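Local structure of mitochondrial enolase superfamily member 1 (Homo sapiens, 4A35) at residues 90-93 / 94-98; 198-201 / 202-206; 254-258 / 259-263; 290-293 / 294-298; 307-310 / 311-315. The protein catalyses the magnesium-dependent dehydration of L-fuconate to 2-keto-3-deoxy-L-fuconate, a step in the breakdown of L-fucose. All coordinates share one frame; numbering follows the deposited sequence. Where two conformers were deposited one is given.

Interaction 1 of 5, residues 90-93 / 94-98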
loop_
_atom_site.group_PDB
_atom_site.type_symbol
_atom_site.label_atom_id
_atom_site.label_comp_id
_atom_site.label_asym_id
_atom_site.label_seq_id
_atom_site.Cartn_x
_atom_site.Cartn_y
_atom_site.Cartn_z
ATOM N N ARG A 90 7.363 20.259 -5.088
ATOM C CA ARG A 90 6.372 19.840 -4.078
ATOM C C ARG A 90 4.955 19.753 -4.694
ATOM O O ARG A 90 4.263 18.756 -4.500
ATOM C CB ARG A 90 6.355 20.836 -2.901
ATOM C CG ARG A 90 5.232 20.551 -1.910
ATOM C CD ARG A 90 5.191 21.606 -0.865
ATOM N NE ARG A 90 6.470 21.658 -0.161
ATOM C CZ ARG A 90 6.909 22.697 0.534
ATOM N NH1 ARG A 90 6.146 23.783 0.678
ATOM N NH2 ARG A 90 8.094 22.654 1.118
ATOM N N GLY A 91 4.550 20.797 -5.427
ATOM C CA GLY A 91 3.258 20.865 -6.112
ATOM C C GLY A 91 3.070 19.731 -7.099
ATOM O O GLY A 91 2.023 19.066 -7.107
ATOM N N PHE A 92 4.113 19.475 -7.925
ATOM C CA PHE A 92 4.063 18.375 -8.923
ATOM C C PHE A 92 3.974 17.004 -8.220
ATOM O O PHE A 92 3.162 16.133 -8.608
ATOM C CB PHE A 92 5.289 18.443 -9.834
ATOM C CG PHE A 92 5.274 17.406 -10.926
ATOM C CD1 PHE A 92 4.352 17.486 -11.971
ATOM C CD2 PHE A 92 6.159 16.337 -10.898
ATOM C CE1 PHE A 92 4.372 16.563 -13.007
ATOM C CE2 PHE A 92 6.171 15.395 -11.943
ATOM C CZ PHE A 92 5.263 15.510 -12.978
ATOM N N TYR A 93 4.785 16.839 -7.142
ATOM C CA TYR A 93 4.744 15.647 -6.310
ATOM C C TYR A 93 3.310 15.401 -5.774
ATOM O O TYR A 93 2.766 14.292 -5.912
ATOM C CB TYR A 93 5.744 15.786 -5.143
ATOM C CG TYR A 93 5.852 14.518 -4.331
ATOM C CD1 TYR A 93 4.976 14.267 -3.266
ATOM C CD2 TYR A 93 6.758 13.514 -4.687
ATOM C CE1 TYR A 93 5.061 13.084 -2.530
ATOM C CE2 TYR A 93 6.815 12.309 -3.998
ATOM C CZ TYR A 93 5.957 12.093 -2.924
ATOM O OH TYR A 93 6.003 10.889 -2.260
ATOM N N ARG A 94 2.662 16.463 -5.222
ATOM C CA ARG A 94 1.295 16.362 -4.699
ATOM C C ARG A 94 0.287 15.981 -5.834
ATOM O O ARG A 94 -0.648 15.230 -5.589
ATOM C CB ARG A 94 0.884 17.686 -4.012
ATOM C CG ARG A 94 -0.514 17.707 -3.404
ATOM C CD ARG A 94 -0.651 16.826 -2.159
ATOM N NE ARG A 94 0.182 17.296 -1.051
ATOM C CZ ARG A 94 -0.169 18.279 -0.228
ATOM N NH1 ARG A 94 -1.347 18.883 -0.367
ATOM N NH2 ARG A 94 0.644 18.661 0.742
ATOM N N GLN A 95 0.468 16.493 -7.049
ATOM C CA GLN A 95 -0.481 16.161 -8.124
ATOM C C GLN A 95 -0.378 14.669 -8.531
ATOM O O GLN A 95 -1.423 14.009 -8.703
ATOM C CB GLN A 95 -0.310 17.077 -9.340
ATOM C CG GLN A 95 -1.317 16.778 -10.445
ATOM C CD GLN A 95 -2.809 16.866 -10.100
ATOM O OE1 GLN A 95 -3.447 15.926 -9.503
ATOM N NE2 GLN A 95 -3.434 17.883 -10.725
ATOM N N LEU A 96 0.851 14.124 -8.581
ATOM C CA LEU A 96 1.045 12.706 -8.888
ATOM C C LEU A 96 0.530 11.782 -7.769
ATOM O O LEU A 96 -0.033 10.723 -8.076
ATOM C CB LEU A 96 2.517 12.361 -9.122
ATOM C CG LEU A 96 3.188 12.928 -10.388
ATOM C CD1 LEU A 96 4.520 12.237 -10.634
ATOM C CD2 LEU A 96 2.310 12.753 -11.617
ATOM N N THR A 97 0.821 12.139 -6.493
ATOM C CA THR A 97 0.562 11.248 -5.335
ATOM C C THR A 97 -0.809 11.487 -4.654
ATOM O O THR A 97 -1.231 10.648 -3.839
ATOM C CB THR A 97 1.699 11.426 -4.282
ATOM O OG1 THR A 97 1.681 12.786 -3.865
ATOM C CG2 THR A 97 3.070 10.985 -4.777
ATOM N N SER A 98 -1.439 12.666 -4.903
ATOM C CA SER A 98 -2.750 12.982 -4.345
ATOM C C SER A 98 -3.707 13.394 -5.465
ATOM O O SER A 98 -4.521 14.312 -5.295
ATOM C CB SER A 98 -2.651 14.050 -3.260
ATOM O OG SER A 98 -3.800 13.989 -2.427
#
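Y93 holds its CG anti to the backbone N (chi1 -174°), and T97, one helical turn later, turns CG2 anti to its carbonyl carbon; these two torsions lay the methyl of T97 over a face of the tyrosine ring. CG2 of T97 sits 3.8 Å from the centroid of the Y93 ring in a CH-pi contact, displaced toward the rim on the CZ side. The same chi1 of T97, 61°, swings its hydroxyl back onto the preceding turn, where OG1 donates to Y93 O at 2.8 Å, arriving from above the carbonyl plane. T97 N also donates to Y93 O, at 3.0 Å, so this carbonyl takes two bonds from one residue. L96 sits over one face of the F92 ring, CG above it toward the rim and CD1 3.8 Å from F92 CE2. A leucine in place of Y93 would probably leave the T97 methyl without its ring face and E108 without the phenol hydroxyl it bonds. This is plain i to i+4 packing near the C-terminal end of helix 89-97, in the N-terminal capping domain. F92 and Y93 both lean on L120 of helix 110-131, T97 touches H113 there, and Y93 also reaches N337 and E338 of helix 335-348.

Interaction 2 of 5, residues 198-201 / 202-206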
loop_
_atom_site.group_PDB
_atom_site.type_symbol
_atom_site.label_atom_id
_atom_site.label_comp_id
_atom_site.label_asym_id
_atom_site.label_seq_id
_atom_site.Cartn_x
_atom_site.Cartn_y
_atom_site.Cartn_z
ATOM N N LEU A 198 19.470 -18.188 -1.205
ATOM C CA LEU A 198 19.051 -19.548 -0.881
ATOM C C LEU A 198 19.271 -20.501 -2.098
ATOM O O LEU A 198 19.179 -20.071 -3.252
ATOM C CB LEU A 198 17.573 -19.573 -0.449
ATOM C CG LEU A 198 17.062 -18.743 0.754
ATOM C CD1 LEU A 198 15.885 -19.462 1.469
ATOM C CD2 LEU A 198 18.101 -18.396 1.707
ATOM N N GLY A 199 19.534 -21.778 -1.807
ATOM C CA GLY A 199 19.669 -22.831 -2.817
ATOM C C GLY A 199 21.077 -23.275 -3.155
ATOM O O GLY A 199 21.258 -24.246 -3.909
ATOM N N TYR A 200 22.093 -22.565 -2.634
ATOM C CA TYR A 200 23.484 -22.889 -2.910
ATOM C C TYR A 200 23.957 -24.112 -2.130
ATOM O O TYR A 200 23.736 -24.197 -0.907
ATOM C CB TYR A 200 24.410 -21.711 -2.527
ATOM C CG TYR A 200 24.219 -20.415 -3.279
ATOM C CD1 TYR A 200 23.995 -20.407 -4.661
ATOM C CD2 TYR A 200 24.377 -19.187 -2.639
ATOM C CE1 TYR A 200 23.866 -19.206 -5.365
ATOM C CE2 TYR A 200 24.264 -17.986 -3.334
ATOM C CZ TYR A 200 24.000 -18.000 -4.691
ATOM O OH TYR A 200 23.901 -16.813 -5.365
ATOM N N SER A 201 24.679 -25.011 -2.810
ATOM C CA SER A 201 25.345 -26.121 -2.131
ATOM C C SER A 201 26.457 -25.531 -1.224
ATOM O O SER A 201 26.829 -24.361 -1.392
ATOM C CB SER A 201 25.949 -27.081 -3.161
ATOM O OG SER A 201 27.056 -26.460 -3.799
ATOM N N ASP A 202 27.029 -26.344 -0.319
ATOM C CA ASP A 202 28.153 -25.925 0.535
ATOM C C ASP A 202 29.329 -25.438 -0.307
ATOM O O ASP A 202 29.862 -24.354 -0.073
ATOM C CB ASP A 202 28.614 -27.107 1.411
ATOM C CG ASP A 202 27.770 -27.391 2.640
ATOM O OD1 ASP A 202 26.626 -26.865 2.722
ATOM O OD2 ASP A 202 28.243 -28.149 3.516
ATOM N N ASP A 203 29.738 -26.257 -1.289
ATOM C CA ASP A 203 30.834 -25.944 -2.212
ATOM C C ASP A 203 30.582 -24.637 -2.939
ATOM O O ASP A 203 31.471 -23.777 -2.957
ATOM C CB ASP A 203 31.026 -27.090 -3.211
ATOM C CG ASP A 203 31.714 -28.313 -2.623
ATOM O OD1 ASP A 203 32.354 -28.181 -1.548
ATOM O OD2 ASP A 203 31.663 -29.390 -3.266
ATOM N N THR A 204 29.382 -24.463 -3.512
ATOM C CA THR A 204 29.053 -23.214 -4.227
ATOM C C THR A 204 29.200 -21.990 -3.302
ATOM O O THR A 204 29.785 -20.961 -3.680
ATOM C CB THR A 204 27.627 -23.273 -4.776
ATOM O OG1 THR A 204 27.561 -24.265 -5.791
ATOM C CG2 THR A 204 27.178 -21.942 -5.346
ATOM N N LEU A 205 28.629 -22.107 -2.094
ATOM C CA LEU A 205 28.665 -20.985 -1.151
ATOM C C LEU A 205 30.126 -20.692 -0.731
ATOM O O LEU A 205 30.494 -19.513 -0.644
ATOM C CB LEU A 205 27.782 -21.280 0.062
ATOM C CG LEU A 205 27.729 -20.216 1.148
ATOM C CD1 LEU A 205 27.319 -18.871 0.595
ATOM C CD2 LEU A 205 26.802 -20.677 2.278
ATOM N N LYS A 206 30.950 -21.757 -0.479
ATOM C CA LYS A 206 32.358 -21.532 -0.130
ATOM C C LYS A 206 33.091 -20.802 -1.276
ATOM O O LYS A 206 33.886 -19.908 -1.009
ATOM C CB LYS A 206 33.081 -22.853 0.233
ATOM C CG LYS A 206 32.553 -23.488 1.513
ATOM C CD LYS A 206 32.928 -24.964 1.624
ATOM C CE LYS A 206 32.435 -25.543 2.931
ATOM N NZ LYS A 206 32.812 -26.986 3.104
HETATM O O HOH W 1 24.877 -24.760 -5.838
#
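S201 and T204 pair their side chains at the N-terminus of helix 202-214, with S201 as the N-cap residue. CB of S201 stands 4.2 Å from T204 OG1, and from it the side chain turns at chi1 70° into the position between the backbone N and the carbonyl carbon. Its tip, OG, then reaches forward over the first turn and shares a hydrogen bond of 3.0 Å with OG1 of T204, either hydroxyl being able to donate. T204 OG1 stands anti to its own carbonyl carbon, which directs it at the serine. The other branch of T204 serves a different partner: CG2 touches CD1 of the Y200 ring at 3.6 Å, the two side chains crossing at about a right angle. CB of Y200 also lies 4.3 Å from CB of L205. Main chain closes the turn, L205 N donating to S201 O at 3.0 Å with a nearly straight N-H...O angle of 164°. Beyond the turn, the Y200 hydroxyl bonds H24, and D202 forms a salt bridge with R233 of helix 228-242, tying this helix start to its neighbour in the barrel domain. One water links loop to helix: it accepts from S201 N at 3.0 Å and lies 2.7 Å from T204 OG1.

Interaction 3 of 5, residues 254-258 / 259-263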
loop_
_atom_site.group_PDB
_atom_site.type_symbol
_atom_site.label_atom_id
_atom_site.label_comp_id
_atom_site.label_asym_id
_atom_site.label_seq_id
_atom_site.Cartn_x
_atom_site.Cartn_y
_atom_site.Cartn_z
ATOM N N GLN A 254 10.688 -10.547 5.713
ATOM C CA GLN A 254 9.324 -10.478 6.279
ATOM C C GLN A 254 8.727 -11.825 6.663
ATOM O O GLN A 254 7.529 -11.899 6.885
ATOM C CB GLN A 254 8.339 -9.777 5.264
ATOM C CG GLN A 254 8.932 -8.516 4.617
ATOM C CD GLN A 254 8.221 -8.111 3.329
ATOM O OE1 GLN A 254 7.318 -8.800 2.829
ATOM N NE2 GLN A 254 8.663 -7.005 2.722
ATOM N N ARG A 255 9.531 -12.904 6.751
ATOM C CA ARG A 255 8.957 -14.218 6.946
ATOM C C ARG A 255 8.195 -14.446 8.240
ATOM O O ARG A 255 7.273 -15.269 8.249
ATOM C CB ARG A 255 10.062 -15.319 6.851
ATOM C CG ARG A 255 10.515 -15.474 5.385
ATOM C CD ARG A 255 9.414 -16.182 4.557
ATOM N NE ARG A 255 9.244 -17.568 4.998
ATOM C CZ ARG A 255 8.460 -18.463 4.403
ATOM N NH1 ARG A 255 7.734 -18.122 3.341
ATOM N NH2 ARG A 255 8.388 -19.710 4.870
ATOM N N TRP A 256 8.616 -13.793 9.325
ATOM C CA TRP A 256 8.154 -14.197 10.643
ATOM C C TRP A 256 7.070 -13.373 11.277
ATOM O O TRP A 256 6.899 -12.194 10.938
ATOM C CB TRP A 256 9.386 -14.199 11.605
ATOM C CG TRP A 256 10.586 -14.997 11.131
ATOM C CD1 TRP A 256 10.586 -16.273 10.636
ATOM C CD2 TRP A 256 11.973 -14.592 11.198
ATOM N NE1 TRP A 256 11.886 -16.670 10.343
ATOM C CE2 TRP A 256 12.756 -15.687 10.752
ATOM C CE3 TRP A 256 12.634 -13.420 11.623
ATOM C CZ2 TRP A 256 14.162 -15.621 10.672
ATOM C CZ3 TRP A 256 14.025 -13.403 11.660
ATOM C CH2 TRP A 256 14.779 -14.475 11.142
ATOM N N ASP A 257 6.289 -14.030 12.182
ATOM C CA ASP A 257 5.402 -13.353 13.107
ATOM C C ASP A 257 6.313 -12.803 14.227
ATOM O O ASP A 257 7.499 -13.167 14.293
ATOM C CB ASP A 257 4.275 -14.279 13.629
ATOM C CG ASP A 257 3.210 -14.559 12.562
ATOM O OD1 ASP A 257 3.368 -14.081 11.403
ATOM O OD2 ASP A 257 2.226 -15.231 12.882
ATOM N N VAL A 258 5.786 -11.939 15.097
ATOM C CA VAL A 258 6.634 -11.236 16.057
ATOM C C VAL A 258 7.323 -12.220 17.060
ATOM O O VAL A 258 8.556 -12.206 17.138
ATOM C CB VAL A 258 5.835 -10.091 16.744
ATOM C CG1 VAL A 258 6.553 -9.546 17.988
ATOM C CG2 VAL A 258 5.547 -8.965 15.738
ATOM N N PRO A 259 6.591 -13.080 17.820
ATOM C CA PRO A 259 7.289 -13.988 18.751
ATOM C C PRO A 259 8.234 -14.940 18.001
ATOM O O PRO A 259 9.354 -15.180 18.468
ATOM C CB PRO A 259 6.130 -14.741 19.439
ATOM C CG PRO A 259 4.962 -13.803 19.302
ATOM C CD PRO A 259 5.124 -13.239 17.937
ATOM N N GLU A 260 7.801 -15.436 16.827
ATOM C CA GLU A 260 8.613 -16.327 15.986
ATOM C C GLU A 260 9.949 -15.677 15.592
ATOM O O GLU A 260 10.975 -16.363 15.639
ATOM C CB GLU A 260 7.826 -16.705 14.729
ATOM C CG GLU A 260 8.596 -17.535 13.722
ATOM C CD GLU A 260 7.836 -17.766 12.434
ATOM O OE1 GLU A 260 6.922 -16.961 12.106
ATOM O OE2 GLU A 260 8.153 -18.772 11.757
ATOM N N ALA A 261 9.941 -14.376 15.234
ATOM C CA ALA A 261 11.184 -13.671 14.856
ATOM C C ALA A 261 12.175 -13.669 16.028
ATOM O O ALA A 261 13.368 -13.896 15.839
ATOM C CB ALA A 261 10.891 -12.246 14.452
ATOM N N VAL A 262 11.672 -13.440 17.257
ATOM C CA VAL A 262 12.549 -13.422 18.422
ATOM C C VAL A 262 13.130 -14.796 18.667
ATOM O O VAL A 262 14.326 -14.923 18.932
ATOM C CB VAL A 262 11.814 -12.874 19.684
ATOM C CG1 VAL A 262 12.686 -12.996 20.948
ATOM C CG2 VAL A 262 11.382 -11.424 19.446
ATOM N N GLU A 263 12.305 -15.838 18.549
ATOM C CA GLU A 263 12.785 -17.196 18.810
ATOM C C GLU A 263 13.860 -17.662 17.783
ATOM O O GLU A 263 14.909 -18.221 18.153
ATOM C CB GLU A 263 11.581 -18.163 18.821
ATOM C CG GLU A 263 11.953 -19.629 19.065
ATOM C CD GLU A 263 12.744 -19.965 20.321
ATOM O OE1 GLU A 263 12.691 -19.185 21.302
ATOM O OE2 GLU A 263 13.399 -21.032 20.330
HETATM O O HOH W 2 7.814 -18.496 9.245
#
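Hydrogen bonds first: E260 sends its carboxylate back to the residue before the helix, and OE1 accepts from D257 N at 3.0 Å with an N-H...O angle of 165°. The donor meets OE1 on the anti side, 23° out of the carboxylate plane. D257 is the N-cap residue, so this is the bond a capping box would have from its glutamate, without the reciprocal bond from the N-cap side chain. The first helical bond follows, A261 N to D257 O at 2.9 Å, with a weak one from V262 N to V258 O. The other glutamate oxygen, OE2, accepts from a water that also donates weakly to R255 O.

Packing contacts come next. The W256 side chain lies against the same turn, placing CE3 3.5 Å from CB of A261, while CD1 meets the glutamate at CD, 3.6 Å away. Indole and carboxylate cross at about a right angle as side chains, their planes 50° apart.

Across the dimer, the carboxylate of D257 bonds Y155 and T157 of the second subunit. The chemistry implies a division of labour: E260 takes up the N-H of D257, while the D257 carboxylate is engaged at the interface. The two carboxylates lie near each other, D257 OD1 4.6 Å from E260 OE1, and the D257 N-H and the helix N-terminus probably offset their repulsion.

Interaction 4 of 5, residues 290-293 / 294-298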
loop_
_atom_site.group_PDB
_atom_site.type_symbol
_atom_site.label_atom_id
_atom_site.label_comp_id
_atom_site.label_asym_id
_atom_site.label_seq_id
_atom_site.Cartn_x
_atom_site.Cartn_y
_atom_site.Cartn_z
ATOM N N THR A 290 8.766 -4.268 18.929
ATOM C CA THR A 290 8.759 -5.402 19.875
ATOM C C THR A 290 10.023 -6.298 19.675
ATOM O O THR A 290 10.667 -6.692 20.664
ATOM C CB THR A 290 7.436 -6.207 19.750
ATOM O OG1 THR A 290 6.369 -5.344 20.086
ATOM C CG2 THR A 290 7.408 -7.445 20.672
ATOM N N ILE A 291 10.375 -6.589 18.417
ATOM C CA ILE A 291 11.521 -7.448 18.083
ATOM C C ILE A 291 12.804 -6.706 18.460
ATOM O O ILE A 291 13.684 -7.298 19.070
ATOM C CB ILE A 291 11.476 -7.843 16.599
ATOM C CG1 ILE A 291 10.203 -8.698 16.309
ATOM C CG2 ILE A 291 12.784 -8.588 16.162
ATOM C CD1 ILE A 291 9.736 -8.764 14.752
ATOM N N SER A 292 12.884 -5.412 18.138
ATOM C CA SER A 292 14.057 -4.608 18.495
ATOM C C SER A 292 14.308 -4.654 20.024
ATOM O O SER A 292 15.448 -4.934 20.445
ATOM C CB SER A 292 13.893 -3.165 18.017
ATOM O OG SER A 292 15.089 -2.422 18.255
ATOM N N LYS A 293 13.255 -4.425 20.862
ATOM C CA LYS A 293 13.474 -4.430 22.314
ATOM C C LYS A 293 13.977 -5.793 22.794
ATOM O O LYS A 293 14.831 -5.857 23.676
ATOM C CB LYS A 293 12.196 -4.024 23.069
ATOM C CG LYS A 293 11.899 -2.533 22.888
ATOM C CD LYS A 293 10.671 -2.103 23.715
ATOM C CE LYS A 293 10.219 -0.680 23.434
ATOM N NZ LYS A 293 9.797 -0.519 22.017
ATOM N N ALA A 294 13.486 -6.876 22.193
ATOM C CA ALA A 294 13.895 -8.229 22.587
ATOM C C ALA A 294 15.316 -8.599 22.146
ATOM O O ALA A 294 15.960 -9.373 22.858
ATOM C CB ALA A 294 12.917 -9.255 22.024
ATOM N N LEU A 295 15.792 -8.092 20.971
ATOM C CA LEU A 295 17.060 -8.494 20.388
ATOM C C LEU A 295 18.265 -7.555 20.659
ATOM O O LEU A 295 19.378 -8.051 20.749
ATOM C CB LEU A 295 16.935 -8.714 18.893
ATOM C CG LEU A 295 15.992 -9.834 18.425
ATOM C CD1 LEU A 295 16.110 -10.001 16.947
ATOM C CD2 LEU A 295 16.318 -11.179 19.103
ATOM N N VAL A 296 18.047 -6.232 20.837
ATOM C CA VAL A 296 19.147 -5.265 21.118
ATOM C C VAL A 296 19.981 -5.749 22.381
ATOM O O VAL A 296 21.218 -5.698 22.289
ATOM C CB VAL A 296 18.638 -3.787 21.144
ATOM C CG1 VAL A 296 19.670 -2.825 21.731
ATOM C CG2 VAL A 296 18.271 -3.357 19.712
ATOM N N PRO A 297 19.366 -6.419 23.404
ATOM C CA PRO A 297 20.152 -7.032 24.506
ATOM C C PRO A 297 21.105 -8.183 24.083
ATOM O O PRO A 297 22.078 -8.485 24.789
ATOM C CB PRO A 297 19.060 -7.603 25.425
ATOM C CG PRO A 297 17.850 -6.764 25.150
ATOM C CD PRO A 297 17.918 -6.575 23.659
ATOM N N LEU A 298 20.827 -8.840 22.942
ATOM C CA LEU A 298 21.703 -9.876 22.370
ATOM C C LEU A 298 22.767 -9.217 21.470
ATOM O O LEU A 298 23.589 -9.913 20.881
ATOM C CB LEU A 298 20.893 -10.909 21.561
ATOM C CG LEU A 298 19.864 -11.750 22.291
ATOM C CD1 LEU A 298 19.135 -12.632 21.321
ATOM C CD2 LEU A 298 20.526 -12.594 23.410
#
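S292 O is gripped by two backbone N-H groups: V296 N donates to it at 2.9 Å in a nearly straight bond (168°), and L295 N adds a weak one at 3.2 Å. L295 N is itself shared, since it also donates to I291 O at 2.9 Å. This overlap of i to i+4 with i to i+3 bonding accompanies the passage from helix 285-295 into the 3-10 turn of 296-298. P297 has no N-H to continue the ladder; its ring closes on the last turn instead, CD lying 3.2 Å from K293 O. Among the side chains, I291 and L295 lie side by side and point the same way. With CG2 of I291 anti to the backbone N, this methyl branch comes beside the leucine, 3.7 Å from L295 CD1. One step round, CG2 of V296 rests 3.6 Å from OG of S292, whose hydroxyl is bonded to Q324. The helix belongs to the beta-alpha-beta unit of strands 275-277 and 301-304 in the barrel domain. I291, S292 and L295 all pack on I302 of strand 301-304, while T290, I291, A294 and L295 meet V258, A261, V262 and M265 of the adjacent helix 258-268.

Interaction 5 of 5, residues 307-310 / 311-315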
loop_
_atom_site.group_PDB
_atom_site.type_symbol
_atom_site.label_atom_id
_atom_site.label_comp_id
_atom_site.label_asym_id
_atom_site.label_seq_id
_atom_site.Cartn_x
_atom_site.Cartn_y
_atom_site.Cartn_z
ATOM N N GLN A 307 10.669 -2.343 1.604
ATOM C CA GLN A 307 9.313 -2.412 1.082
ATOM C C GLN A 307 8.400 -1.454 1.849
ATOM O O GLN A 307 7.176 -1.507 1.684
ATOM C CB GLN A 307 8.760 -3.865 1.132
ATOM C CG GLN A 307 9.441 -4.764 0.072
ATOM C CD GLN A 307 8.510 -5.800 -0.533
ATOM O OE1 GLN A 307 8.703 -7.018 -0.376
ATOM N NE2 GLN A 307 7.567 -5.364 -1.359
ATOM N N CYS A 308 9.003 -0.601 2.736
ATOM C CA CYS A 308 8.278 0.405 3.479
ATOM C C CYS A 308 7.658 1.389 2.471
ATOM O O CYS A 308 8.414 2.039 1.736
ATOM C CB CYS A 308 9.231 1.107 4.420
ATOM S SG CYS A 308 8.446 2.437 5.295
ATOM N N HIS A 309 6.356 1.410 2.341
ATOM C CA HIS A 309 5.702 2.113 1.222
ATOM C C HIS A 309 5.759 3.650 1.134
ATOM O O HIS A 309 5.657 4.179 0.011
ATOM C CB HIS A 309 4.263 1.584 0.980
ATOM C CG HIS A 309 3.328 1.721 2.143
ATOM N ND1 HIS A 309 2.652 2.900 2.374
ATOM C CD2 HIS A 309 3.010 0.836 3.115
ATOM C CE1 HIS A 309 1.915 2.698 3.453
ATOM N NE2 HIS A 309 2.117 1.493 3.958
ATOM N N ASN A 310 5.887 4.382 2.256
ATOM C CA ASN A 310 5.953 5.844 2.142
ATOM C C ASN A 310 6.570 6.398 3.420
ATOM O O ASN A 310 6.893 5.633 4.351
ATOM C CB ASN A 310 4.581 6.482 1.783
ATOM C CG ASN A 310 3.486 6.318 2.823
ATOM O OD1 ASN A 310 3.764 6.243 4.032
ATOM N ND2 ASN A 310 2.239 6.172 2.362
ATOM N N ARG A 311 6.698 7.725 3.473
ATOM C CA ARG A 311 7.365 8.435 4.573
ATOM C C ARG A 311 6.562 8.338 5.896
ATOM O O ARG A 311 7.146 8.567 6.957
ATOM C CB ARG A 311 7.551 9.914 4.196
ATOM C CG ARG A 311 6.220 10.675 3.963
ATOM C CD ARG A 311 6.423 12.072 3.365
ATOM N NE ARG A 311 5.140 12.764 3.191
ATOM C CZ ARG A 311 4.237 12.480 2.247
ATOM N NH1 ARG A 311 4.497 11.568 1.319
ATOM N NH2 ARG A 311 3.066 13.088 2.243
ATOM N N VAL A 312 5.233 8.063 5.824
ATOM C CA VAL A 312 4.390 7.974 7.050
ATOM C C VAL A 312 4.809 6.734 7.833
ATOM O O VAL A 312 4.864 6.772 9.051
ATOM C CB VAL A 312 2.858 8.043 6.744
ATOM C CG1 VAL A 312 1.975 8.002 8.017
ATOM C CG2 VAL A 312 2.555 9.324 5.960
ATOM N N ILE A 313 5.113 5.629 7.134
ATOM C CA ILE A 313 5.575 4.401 7.777
ATOM C C ILE A 313 6.946 4.686 8.374
ATOM O O ILE A 313 7.160 4.318 9.517
ATOM C CB ILE A 313 5.597 3.174 6.796
ATOM C CG1 ILE A 313 4.149 2.905 6.157
ATOM C CG2 ILE A 313 6.091 1.900 7.566
ATOM C CD1 ILE A 313 3.049 2.477 7.270
ATOM N N PHE A 314 7.879 5.277 7.600
ATOM C CA PHE A 314 9.206 5.579 8.174
ATOM C C PHE A 314 9.103 6.510 9.403
ATOM O O PHE A 314 9.827 6.339 10.383
ATOM C CB PHE A 314 10.123 6.189 7.134
ATOM C CG PHE A 314 10.768 5.116 6.262
ATOM C CD1 PHE A 314 11.623 4.152 6.823
ATOM C CD2 PHE A 314 10.549 5.091 4.899
ATOM C CE1 PHE A 314 12.253 3.189 6.007
ATOM C CE2 PHE A 314 11.199 4.149 4.080
ATOM C CZ PHE A 314 12.039 3.203 4.642
ATOM N N LYS A 315 8.236 7.501 9.341
ATOM C CA LYS A 315 8.067 8.408 10.473
ATOM C C LYS A 315 7.721 7.637 11.739
ATOM O O LYS A 315 8.346 7.840 12.772
ATOM C CB LYS A 315 6.994 9.481 10.186
ATOM C CG LYS A 315 6.642 10.316 11.448
ATOM C CD LYS A 315 5.496 11.257 11.172
ATOM C CE LYS A 315 4.107 10.571 11.195
ATOM N NZ LYS A 315 3.019 11.583 11.447
#
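C308, in the conformer modelled here, lays its sulfur over the centre of the F314 ring, SG standing 3.4 Å from the ring centroid and only 13° off the normal: a cysteine sulfur-aromatic contact. CB of C308 covers the same ring toward CZ and CE2. In this conformer the sulfur also lies against I313. I313 in turn sends CG1 over a face of the H309 imidazole, 3.6 Å from the centroid, in a CH-pi contact offset toward the rim; CG1 is anti to the carbonyl carbon (chi1 -58°), which carries that branch to the ring while CG2 stays by the sulfur. Were F314 an alanine, C308 would lose the ring face under its sulfur, and a gap is likely to open beside I313.

Behind this shell stands the cap of helix 311-319. N310, the N-cap residue, accepts at OD1 from V312 N at 2.9 Å, the donor above the amide carbonyl plane, and weakly from I313 N. Its ND2 bonds E108 O and D283 of the second subunit. R311 forms salt bridges with E108 and E338 and a hydrogen bond to R154 O. The chemistry implies that the N310 side chain takes up N-H groups of the first turn, chiefly that of V312, where the backbone bonds to N310 O are weak.

How the interactions relate
From the N terminus the five contacts come strictly in series: each joins neighbouring residues across one turn, and none encloses or crosses another. Interaction 1 lies in the capping domain; the other four follow through the barrel region. Interactions 2, 3 and 5 mark helix starts after the loops leaving strands 188-192, 247-251 and 301-304, whereas interaction 4 lies toward the C-terminal part of helix 285-295. Interactions 3 and 4 pack helix on helix, with V258 CG1 3.5 Å from T290 CG2. A probable hydrogen bond from Q254 NE2 to Q307 OE1 joins interactions 3 and 5, both at the dimer interface. Interaction 1 meets interaction 5 where Y93 packs on R311, linking the two domains. Interaction 2 stands apart, touching none.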